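PDB 3D3U: 4-hydroxybutyrate CoA-transferase from Porphyromonas gingivalis, which probably transfers coenzyme A between carboxylic acids such as 4-hydroxybutyrate and acetate. Local coordinates for residues A[17-22]-A[45-50]; A[33-38]-A[158-163]; A[227-232]-A[245-250]; A[279-282]-A[286-289]. One frame throughout, in Å; residues are numbered along the deposited sequence.

Contact 1 of 4, residues A[17-22]-A[45-50]; sequences AVVDSL and YRQREK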
# COMPACT_ATOMS: atom_id res chain seq x y z
N ALA A 17 -25.05 -9.81 12.95
CA ALA A 17 -23.60 -9.85 13.31
C ALA A 17 -23.03 -8.63 14.12
O ALA A 17 -22.39 -8.82 15.13
CB ALA A 17 -22.77 -10.17 12.16
N VAL A 18 -23.30 -7.40 13.70
CA VAL A 18 -23.06 -6.26 14.59
C VAL A 18 -23.64 -6.50 15.99
O VAL A 18 -22.94 -6.42 17.02
CB VAL A 18 -23.76 -4.97 14.08
CG1 VAL A 18 -23.77 -3.93 15.11
CG2 VAL A 18 -23.10 -4.44 12.91
N VAL A 19 -24.91 -6.77 16.05
CA VAL A 19 -25.39 -6.87 17.40
C VAL A 19 -24.74 -7.95 18.23
O VAL A 19 -24.46 -7.66 19.37
CB VAL A 19 -26.85 -6.94 17.53
CG1 VAL A 19 -27.18 -7.11 18.98
CG2 VAL A 19 -27.42 -5.66 16.99
N ASP A 20 -24.51 -9.16 17.71
CA ASP A 20 -23.99 -10.28 18.54
C ASP A 20 -22.51 -10.17 18.74
O ASP A 20 -21.97 -10.59 19.72
CB ASP A 20 -24.36 -11.68 17.99
CG ASP A 20 -25.93 -11.95 18.05
OD1 ASP A 20 -26.43 -12.08 19.23
OD2 ASP A 20 -26.75 -11.97 17.03
N SER A 21 -21.83 -9.56 17.80
CA SER A 21 -20.41 -9.55 17.94
C SER A 21 -19.96 -8.28 18.65
O SER A 21 -18.81 -8.23 19.01
CB SER A 21 -19.76 -9.60 16.58
OG SER A 21 -19.88 -8.30 15.98
N LEU A 22 -20.80 -7.27 18.85
CA LEU A 22 -20.22 -6.04 19.33
C LEU A 22 -20.60 -5.69 20.69
O LEU A 22 -21.34 -4.70 20.93
CB LEU A 22 -20.56 -4.88 18.43
CG LEU A 22 -19.85 -4.93 17.07
CD1 LEU A 22 -19.79 -3.61 16.41
CD2 LEU A 22 -18.43 -5.46 17.28
N TYR A 45 -24.05 1.79 11.74
CA TYR A 45 -24.94 2.95 11.70
C TYR A 45 -26.41 2.65 12.12
O TYR A 45 -26.91 3.18 13.13
CB TYR A 45 -25.01 3.58 10.32
CG TYR A 45 -25.68 4.89 10.36
CD1 TYR A 45 -24.96 6.04 10.70
CD2 TYR A 45 -27.04 5.01 10.13
CE1 TYR A 45 -25.56 7.30 10.75
CE2 TYR A 45 -27.66 6.25 10.21
CZ TYR A 45 -26.91 7.42 10.53
OH TYR A 45 -27.50 8.70 10.62
N ARG A 46 -27.09 1.81 11.36
CA ARG A 46 -28.44 1.46 11.76
C ARG A 46 -28.56 1.00 13.20
O ARG A 46 -29.53 1.33 13.83
CB ARG A 46 -28.96 0.35 10.89
CG ARG A 46 -28.97 0.67 9.46
CD ARG A 46 -29.80 -0.30 8.72
NE ARG A 46 -29.05 -1.50 8.70
CZ ARG A 46 -28.17 -1.77 7.76
NH1 ARG A 46 -27.97 -0.89 6.73
NH2 ARG A 46 -27.47 -2.94 7.88
N GLN A 47 -27.62 0.20 13.73
CA GLN A 47 -27.73 -0.36 15.05
C GLN A 47 -27.12 0.52 16.09
O GLN A 47 -26.91 0.03 17.19
CB GLN A 47 -27.13 -1.77 15.15
CG GLN A 47 -27.80 -2.81 14.20
CD GLN A 47 -29.30 -3.03 14.46
OE1 GLN A 47 -29.68 -3.30 15.61
NE2 GLN A 47 -30.16 -2.86 13.40
N ARG A 48 -26.82 1.80 15.80
CA ARG A 48 -26.07 2.68 16.77
C ARG A 48 -26.58 2.80 18.21
O ARG A 48 -25.82 2.97 19.18
CB ARG A 48 -25.89 4.05 16.24
CG ARG A 48 -27.10 4.80 16.07
CD ARG A 48 -26.82 5.92 15.07
NE ARG A 48 -27.83 7.00 14.98
CZ ARG A 48 -28.65 7.18 13.96
NH1 ARG A 48 -29.47 8.21 13.92
NH2 ARG A 48 -28.60 6.35 12.95
N GLU A 49 -27.89 2.64 18.33
CA GLU A 49 -28.62 3.04 19.51
C GLU A 49 -28.35 1.90 20.46
O GLU A 49 -28.52 2.06 21.65
CB GLU A 49 -30.10 3.21 19.09
CG GLU A 49 -30.27 3.57 17.53
CD GLU A 49 -30.90 5.01 17.23
OE1 GLU A 49 -31.55 5.58 18.19
OE2 GLU A 49 -30.80 5.58 16.06
N LYS A 50 -27.88 0.77 19.94
CA LYS A 50 -27.47 -0.32 20.81
C LYS A 50 -25.98 -0.42 21.09
O LYS A 50 -25.63 -1.06 22.09
CB LYS A 50 -27.82 -1.67 20.26
CG LYS A 50 -29.12 -1.75 19.74
CD LYS A 50 -29.40 -3.20 19.27
CE LYS A 50 -30.80 -3.34 18.64
NZ LYS A 50 -31.78 -2.50 19.42
O HOH W 1 -22.60 -2.12 22.88
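In the N-terminal half of the chain, built on a parallel six-stranded sheet, the last turns of helix 14-21 pack against the C-terminal end of helix 38-46 and the turn that follows it, and Val18 and Val19 meet Gln47 and Lys50 there. The backbones come nearest at Val19 CA and Gln47 CA, 7.3 Å apart, a spacing filled mainly by side chains. Val19 makes the larger share of the contact through one methyl: its CG2 lies 3.5 Å from Gln47 OE1 and 3.9 Å from Lys50 CD. The valine and glutamine side chains cross at about a right angle, whereas the lysine presents the side of its aliphatic chain. Deeper in, Val18 CG1 rests 4.0 Å from Gln47 CB; this methyl stands anti to the backbone N (chi1 168°). Val18 also touches Phe40, Ala43 and Met44 of helix 38-46. Gln47 is bent at chi2 (-60°), and its CG, CD and OE1 pass across Val19 CG2, while its amide NE2 is hydrogen-bonded to Asp15, one turn before Val19 on helix 14-21. A water lies between Leu22 O and Lys50 O, but both of its bonds are weak. The chemistry is thus mainly apolar: two valine methyls are covered by aliphatic carbons of Gln47 and Lys50, with the Gln47 amide oxygen also against Val19 CG2, while the polar hold on Gln47 comes from Asp15.

Contact 2 of 4, residues A[33-38]-A[158-163]; sequences AAAAPV and KQMPFI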
# COMPACT_ATOMS: atom_id res chain seq x y z
N ALA A 33 -8.73 -0.60 2.73
CA ALA A 33 -8.49 -0.14 1.35
C ALA A 33 -9.77 -0.52 0.61
O ALA A 33 -10.84 -0.03 1.00
CB ALA A 33 -7.22 -0.76 0.71
N ALA A 34 -9.69 -1.38 -0.41
CA ALA A 34 -10.87 -1.66 -1.24
C ALA A 34 -11.54 -2.88 -0.71
O ALA A 34 -12.55 -3.27 -1.30
CB ALA A 34 -10.51 -1.85 -2.70
N ALA A 35 -11.07 -3.41 0.44
CA ALA A 35 -11.62 -4.57 1.06
C ALA A 35 -12.27 -4.20 2.33
O ALA A 35 -12.54 -5.09 3.14
CB ALA A 35 -10.57 -5.60 1.35
N ALA A 36 -12.49 -2.90 2.52
CA ALA A 36 -13.10 -2.27 3.69
C ALA A 36 -14.59 -2.72 3.78
O ALA A 36 -15.27 -2.75 2.75
CB ALA A 36 -13.01 -0.77 3.53
N PRO A 37 -15.08 -3.11 4.96
CA PRO A 37 -16.33 -3.77 5.05
C PRO A 37 -17.41 -2.77 5.41
O PRO A 37 -17.91 -2.62 6.54
CB PRO A 37 -16.08 -4.82 6.14
CG PRO A 37 -14.88 -4.38 6.82
CD PRO A 37 -14.43 -3.05 6.28
N VAL A 38 -17.80 -2.09 4.36
CA VAL A 38 -18.71 -1.01 4.43
C VAL A 38 -20.09 -1.51 4.81
O VAL A 38 -20.81 -0.79 5.52
CB VAL A 38 -18.62 -0.22 3.12
CG1 VAL A 38 -18.41 -1.17 1.98
CG2 VAL A 38 -19.85 0.64 2.91
N LYS A 158 -19.33 -12.14 -3.33
CA LYS A 158 -19.41 -12.81 -4.65
C LYS A 158 -18.62 -12.04 -5.71
O LYS A 158 -18.15 -12.63 -6.65
CB LYS A 158 -20.86 -13.18 -5.07
CG LYS A 158 -21.26 -14.52 -4.39
CD LYS A 158 -22.51 -15.31 -4.91
CE LYS A 158 -22.91 -16.51 -3.93
NZ LYS A 158 -22.54 -16.20 -2.47
N GLN A 159 -18.41 -10.73 -5.48
CA GLN A 159 -17.60 -9.90 -6.35
C GLN A 159 -16.09 -9.85 -5.96
O GLN A 159 -15.25 -9.47 -6.81
CB GLN A 159 -18.15 -8.47 -6.34
CG GLN A 159 -18.45 -7.86 -7.69
CD GLN A 159 -19.92 -7.87 -7.87
OE1 GLN A 159 -20.55 -6.89 -8.33
NE2 GLN A 159 -20.52 -8.99 -7.42
N MET A 160 -15.72 -10.16 -4.70
CA MET A 160 -14.28 -10.06 -4.28
C MET A 160 -13.49 -11.08 -5.07
O MET A 160 -13.85 -12.24 -5.04
CB MET A 160 -14.08 -10.37 -2.77
CG MET A 160 -12.61 -10.30 -2.34
SD MET A 160 -11.85 -8.61 -2.58
CE MET A 160 -12.67 -7.62 -1.39
N PRO A 161 -12.46 -10.67 -5.80
CA PRO A 161 -11.58 -11.60 -6.52
C PRO A 161 -10.79 -12.57 -5.63
O PRO A 161 -10.52 -12.29 -4.48
CB PRO A 161 -10.57 -10.66 -7.21
CG PRO A 161 -10.69 -9.46 -6.58
CD PRO A 161 -12.04 -9.29 -6.04
N PHE A 162 -10.37 -13.66 -6.22
CA PHE A 162 -9.67 -14.66 -5.52
C PHE A 162 -8.28 -14.57 -5.99
O PHE A 162 -8.03 -14.83 -7.17
CB PHE A 162 -10.21 -16.05 -5.89
CG PHE A 162 -9.75 -17.16 -4.94
CD1 PHE A 162 -8.52 -17.82 -5.14
CD2 PHE A 162 -10.52 -17.54 -3.86
CE1 PHE A 162 -8.08 -18.82 -4.29
CE2 PHE A 162 -10.08 -18.55 -3.01
CZ PHE A 162 -8.84 -19.17 -3.24
N ILE A 163 -7.38 -14.30 -5.05
CA ILE A 163 -5.96 -14.16 -5.26
C ILE A 163 -5.20 -14.95 -4.19
O ILE A 163 -5.60 -15.02 -2.99
CB ILE A 163 -5.64 -12.69 -5.09
CG1 ILE A 163 -6.58 -11.85 -5.94
CG2 ILE A 163 -4.14 -12.38 -5.30
CD1 ILE A 163 -6.16 -10.48 -5.85
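Two irregular segments approach with Ala35 CA and Met160 CA 8.1 Å apart, a separation bridged by one long side chain. Both loops leave strands of the parallel six-stranded sheet of the N-terminal half: 33-38 runs from strand 27-30 into helix 38-46, whereas the loop 158-163 follows strand 151-157 and crosses to strand 164-165 at the edge of the second sheet. In the first, Pro37 sits at the centre of an inverse gamma turn and takes the N-cap position of helix 38-46, with a weak bond of 3.1 Å from Val38 N to Ala36 O. The side-chain contact is made by the Met160 methyl. Its CG is anti to the backbone N (chi1 179°), which sends the chain out from the loop, and bends at chi2 (61°) and chi3 (69°) then curl the terminus round, so that CE rather than SD meets the alanines. Ala35 receives it on its CB, and Ala34 takes a small part through its carbonyl, with Ala34 O 4.4 Å from Met160 CE. All three residues are buried. Gln123 and Ser125 of strand 119-125, which lies between 27-30 and 151-157 in the sheet, also touch Met160, as does Ile184, while Ala35 rests on Ser138. Met160 CE stands 4.0 Å from Ala35 CB and 4.1 Å from Ala35 CA, a methyl against the CA and CB of one small residue.

Contact 3 of 4, residues A[227-232]-A[245-250]; sequences ALEGHK and VMRMIR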
# COMPACT_ATOMS: atom_id res chain seq x y z
N ALA A 227 7.46 5.42 -18.93
CA ALA A 227 8.90 5.50 -19.36
C ALA A 227 9.54 4.12 -19.56
O ALA A 227 10.63 4.00 -20.09
CB ALA A 227 9.71 6.35 -18.33
N LEU A 228 8.92 3.04 -19.11
CA LEU A 228 9.69 1.75 -19.10
C LEU A 228 9.21 0.80 -20.23
O LEU A 228 9.49 -0.42 -20.20
CB LEU A 228 9.60 1.08 -17.70
CG LEU A 228 10.27 1.82 -16.53
CD1 LEU A 228 9.51 1.71 -15.28
CD2 LEU A 228 11.73 1.44 -16.26
N GLU A 229 8.43 1.36 -21.16
CA GLU A 229 7.88 0.54 -22.21
C GLU A 229 8.96 -0.06 -23.15
O GLU A 229 8.71 -1.09 -23.77
CB GLU A 229 6.69 1.23 -22.95
CG GLU A 229 5.56 1.75 -22.05
CD GLU A 229 4.24 1.96 -22.77
OE1 GLU A 229 3.17 2.18 -22.10
OE2 GLU A 229 4.27 1.84 -24.01
N GLY A 230 10.17 0.52 -23.18
CA GLY A 230 11.33 -0.12 -23.79
C GLY A 230 12.20 -1.03 -22.92
O GLY A 230 13.35 -1.37 -23.30
N HIS A 231 11.69 -1.46 -21.78
CA HIS A 231 12.41 -2.36 -20.89
C HIS A 231 11.92 -3.78 -21.04
O HIS A 231 10.87 -4.02 -21.62
CB HIS A 231 12.37 -1.87 -19.42
CG HIS A 231 13.25 -0.65 -19.18
ND1 HIS A 231 14.45 -0.72 -18.50
CD2 HIS A 231 13.14 0.64 -19.61
CE1 HIS A 231 15.03 0.47 -18.53
NE2 HIS A 231 14.26 1.31 -19.19
N LYS A 232 12.72 -4.71 -20.54
CA LYS A 232 12.52 -6.14 -20.64
C LYS A 232 12.59 -6.71 -19.27
O LYS A 232 13.19 -6.10 -18.38
CB LYS A 232 13.69 -6.75 -21.43
CG LYS A 232 13.92 -6.12 -22.86
CD LYS A 232 12.63 -6.15 -23.78
CE LYS A 232 12.73 -5.34 -25.13
NZ LYS A 232 11.29 -5.10 -25.51
N VAL A 245 0.31 -1.57 -13.46
CA VAL A 245 0.94 -2.89 -13.42
C VAL A 245 0.32 -3.91 -14.38
O VAL A 245 1.08 -4.74 -14.95
CB VAL A 245 0.95 -3.45 -11.99
CG1 VAL A 245 1.62 -4.86 -11.90
CG2 VAL A 245 1.75 -2.49 -11.16
N MET A 246 -1.02 -3.85 -14.52
CA MET A 246 -1.78 -4.75 -15.39
C MET A 246 -1.35 -4.59 -16.81
O MET A 246 -1.09 -5.54 -17.56
CB MET A 246 -3.30 -4.51 -15.23
CG MET A 246 -4.23 -5.37 -16.15
SD MET A 246 -5.91 -5.02 -15.70
CE MET A 246 -6.04 -3.27 -16.13
N ARG A 247 -1.24 -3.33 -17.11
CA ARG A 247 -0.94 -2.82 -18.39
C ARG A 247 0.46 -3.38 -18.85
O ARG A 247 0.68 -3.80 -20.01
CB ARG A 247 -0.93 -1.27 -18.23
CG ARG A 247 -1.54 -0.53 -19.40
CD ARG A 247 -0.63 0.53 -20.10
NE ARG A 247 0.39 1.16 -19.24
CZ ARG A 247 0.10 2.09 -18.37
NH1 ARG A 247 -1.16 2.49 -18.28
NH2 ARG A 247 1.04 2.61 -17.61
N MET A 248 1.42 -3.37 -17.95
CA MET A 248 2.69 -3.75 -18.37
C MET A 248 2.81 -5.25 -18.32
O MET A 248 3.59 -5.84 -19.07
CB MET A 248 3.66 -3.17 -17.40
CG MET A 248 3.58 -1.75 -17.35
SD MET A 248 4.48 -1.00 -18.71
CE MET A 248 3.40 0.54 -18.75
N ILE A 249 2.08 -5.89 -17.41
CA ILE A 249 2.09 -7.32 -17.39
C ILE A 249 1.55 -7.68 -18.73
O ILE A 249 2.20 -8.39 -19.46
CB ILE A 249 1.26 -7.89 -16.29
CG1 ILE A 249 1.92 -7.54 -14.95
CG2 ILE A 249 1.10 -9.44 -16.56
CD1 ILE A 249 1.10 -7.87 -13.74
N ARG A 250 0.42 -7.09 -19.06
CA ARG A 250 -0.20 -7.19 -20.38
C ARG A 250 0.76 -7.00 -21.57
O ARG A 250 0.77 -7.81 -22.46
CB ARG A 250 -1.34 -6.19 -20.49
CG ARG A 250 -2.57 -6.81 -20.93
CD ARG A 250 -3.41 -7.25 -19.82
NE ARG A 250 -4.53 -6.36 -19.63
CZ ARG A 250 -5.79 -6.76 -19.42
NH1 ARG A 250 -6.11 -8.08 -19.37
NH2 ARG A 250 -6.74 -5.82 -19.26
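Glu229 and Met248 make the closest approach, with Glu229 OE1 3.7 Å from Met248 CE; the same methyl lies 4.1 Å from Glu229 CG. The two side chains cross at about a right angle, the glutamate extended beyond CG and the methionine bent at chi2 (-80°), a bend that turns its methyl toward the carboxylate. Arg247 stands beside them: its NE is 4.1 Å from Glu229 OE1, beyond salt-bridge distance, and the carboxylate and guanidinium planes are 40° apart. Because the oxygen lies well out of the guanidinium plane, no N-H points at it and any attraction would be one of charge alone. Met248 CE, by contrast, sits at the edge of that guanidinium, in its plane. These groups join the loop between helix 219-226 and strand 235-237 to helix 243-251, the helix that follows that strand in the parallel part of the larger sheet. Glu229 belongs to a type I beta turn from Leu228 to His231, closed by His231 N to Leu228 O at 2.9 Å. Further out, Arg226, whose guanidinium also lies close to that of Arg247, forms the salt bridge to Glu229 OE1, and Lys251 is a long, weak ion-pair partner of the same oxygen. Leu225 of helix 219-226 touches both Arg247 and Met248.

Contact 4 of 4, residues A[279-282]-A[286-289]; sequences DFVN and VIEC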
# COMPACT_ATOMS: atom_id res chain seq x y z
N ASP A 279 -11.32 -7.56 -12.24
CA ASP A 279 -11.42 -8.73 -13.12
C ASP A 279 -10.15 -9.37 -13.62
O ASP A 279 -10.18 -10.54 -13.89
CB ASP A 279 -12.34 -8.60 -14.34
CG ASP A 279 -13.59 -7.87 -14.06
OD1 ASP A 279 -13.95 -7.79 -12.88
OD2 ASP A 279 -14.26 -7.30 -14.96
N PHE A 280 -9.07 -8.63 -13.81
CA PHE A 280 -7.78 -9.22 -14.24
C PHE A 280 -7.14 -10.02 -13.09
O PHE A 280 -6.63 -11.17 -13.28
CB PHE A 280 -6.82 -8.12 -14.68
CG PHE A 280 -5.40 -8.57 -15.01
CD1 PHE A 280 -5.09 -9.19 -16.25
CD2 PHE A 280 -4.32 -8.25 -14.14
CE1 PHE A 280 -3.74 -9.58 -16.59
CE2 PHE A 280 -2.97 -8.63 -14.51
CZ PHE A 280 -2.71 -9.30 -15.77
N VAL A 281 -7.14 -9.46 -11.88
CA VAL A 281 -6.46 -10.20 -10.81
C VAL A 281 -7.23 -11.41 -10.28
O VAL A 281 -6.67 -12.35 -9.63
CB VAL A 281 -5.98 -9.27 -9.70
CG1 VAL A 281 -5.19 -8.09 -10.38
CG2 VAL A 281 -7.18 -8.84 -8.76
N ASN A 282 -8.52 -11.43 -10.59
CA ASN A 282 -9.28 -12.52 -10.10
C ASN A 282 -8.71 -13.81 -10.68
O ASN A 282 -8.56 -13.94 -11.88
CB ASN A 282 -10.71 -12.29 -10.47
CG ASN A 282 -11.63 -13.27 -9.81
OD1 ASN A 282 -11.27 -13.99 -8.88
ND2 ASN A 282 -12.86 -13.30 -10.28
N VAL A 286 -0.53 -15.67 -11.63
CA VAL A 286 0.76 -15.02 -11.59
C VAL A 286 0.80 -13.82 -10.58
O VAL A 286 1.85 -13.09 -10.44
CB VAL A 286 1.17 -14.61 -12.97
CG1 VAL A 286 0.51 -13.27 -13.34
CG2 VAL A 286 2.57 -14.40 -12.87
N ILE A 287 -0.34 -13.66 -9.91
CA ILE A 287 -0.51 -12.63 -8.90
C ILE A 287 -0.72 -13.28 -7.58
O ILE A 287 -1.48 -14.26 -7.49
CB ILE A 287 -1.65 -11.75 -9.27
CG1 ILE A 287 -1.10 -10.55 -10.04
CG2 ILE A 287 -2.38 -11.23 -8.05
CD1 ILE A 287 -1.72 -10.32 -11.44
N GLU A 288 -0.03 -12.73 -6.56
CA GLU A 288 -0.08 -13.25 -5.21
C GLU A 288 0.01 -12.23 -4.06
O GLU A 288 0.86 -11.27 -4.10
CB GLU A 288 1.00 -14.28 -5.07
CG GLU A 288 0.66 -15.50 -5.89
CD GLU A 288 1.79 -16.51 -5.87
OE1 GLU A 288 2.90 -16.10 -5.49
OE2 GLU A 288 1.57 -17.71 -6.19
N CYS A 289 -0.81 -12.43 -3.01
CA CYS A 289 -0.72 -11.48 -1.92
C CYS A 289 -0.01 -12.00 -0.75
O CYS A 289 0.01 -13.19 -0.52
CB CYS A 289 -2.10 -11.00 -1.57
SG CYS A 289 -2.68 -9.86 -2.87
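The apolar contacts converge on one methyl, Ile287 CD1, which meets both Phe280 and Val281 at the end of helix 275-281. It lies 3.7 Å from Phe280 CE2 and, more loosely, 4.3 Å from Val281 CG1. The phenylalanine and isoleucine side chains cross at about a right angle. Phe280 has CG anti to the backbone N (chi1 174°), and from there the ring swings toward Ile287 although its CB does not point at the strand; the CB of Ile287, in contrast, is directed at the helix. The backbones are closest at Val281 CA and Ile287 CA, 6.7 Å apart. Ile287 carries the largest share of the buried surface, and both it and Val281 are buried. The same apolar layer extends beyond the pair: Met246 and Ile249 of helix 243-251 touch Phe280, and Ile163 lies against both Val281 and Ile287.

Polar interactions stay at the margins and involve partners elsewhere. Asn282, the first residue to leave helical backbone angles, turns its CB away from the strand and accepts a hydrogen bond at OD1 from Phe162 N. Asp279 OD1 forms a salt bridge with Lys275 on its own helix.

Backbone bonding places the strand: Val286 pairs with Val266 on one neighbour, and Cys289 pairs with Gly164 toward the other, strand 164-165. Strand 266-268, helix 275-281 and strand 287-289 therefore form a beta-alpha-beta unit, with the end of its helix packed on the first residue of its second strand, as in Rossmann-like alpha/beta folds.

How the contacts relate
Contacts 2 and 4 are buried and rest on methyl packing, whereas contacts 1 and 3 are only partly buried: contact 1 uses the aliphatic parts of polar chains, and contact 3 sets a carboxylate among basic groups. Contacts 2 and 4 touch directly, their centres about 13 Å apart, and Ile163 CG2 meets Ile287 CG2 at 3.5 Å, which ties the loop 158-163 to the second sheet. Contact 4 also adjoins contact 3, where Met246 SD is 3.4 Å from Phe280 CB, so helices 243-251 and 275-281 pack together. Contact 1 touches none of the others, though its segment 45-50 lies at the far end of helix 38-46, which the loop 33-38 of contact 2 leads into.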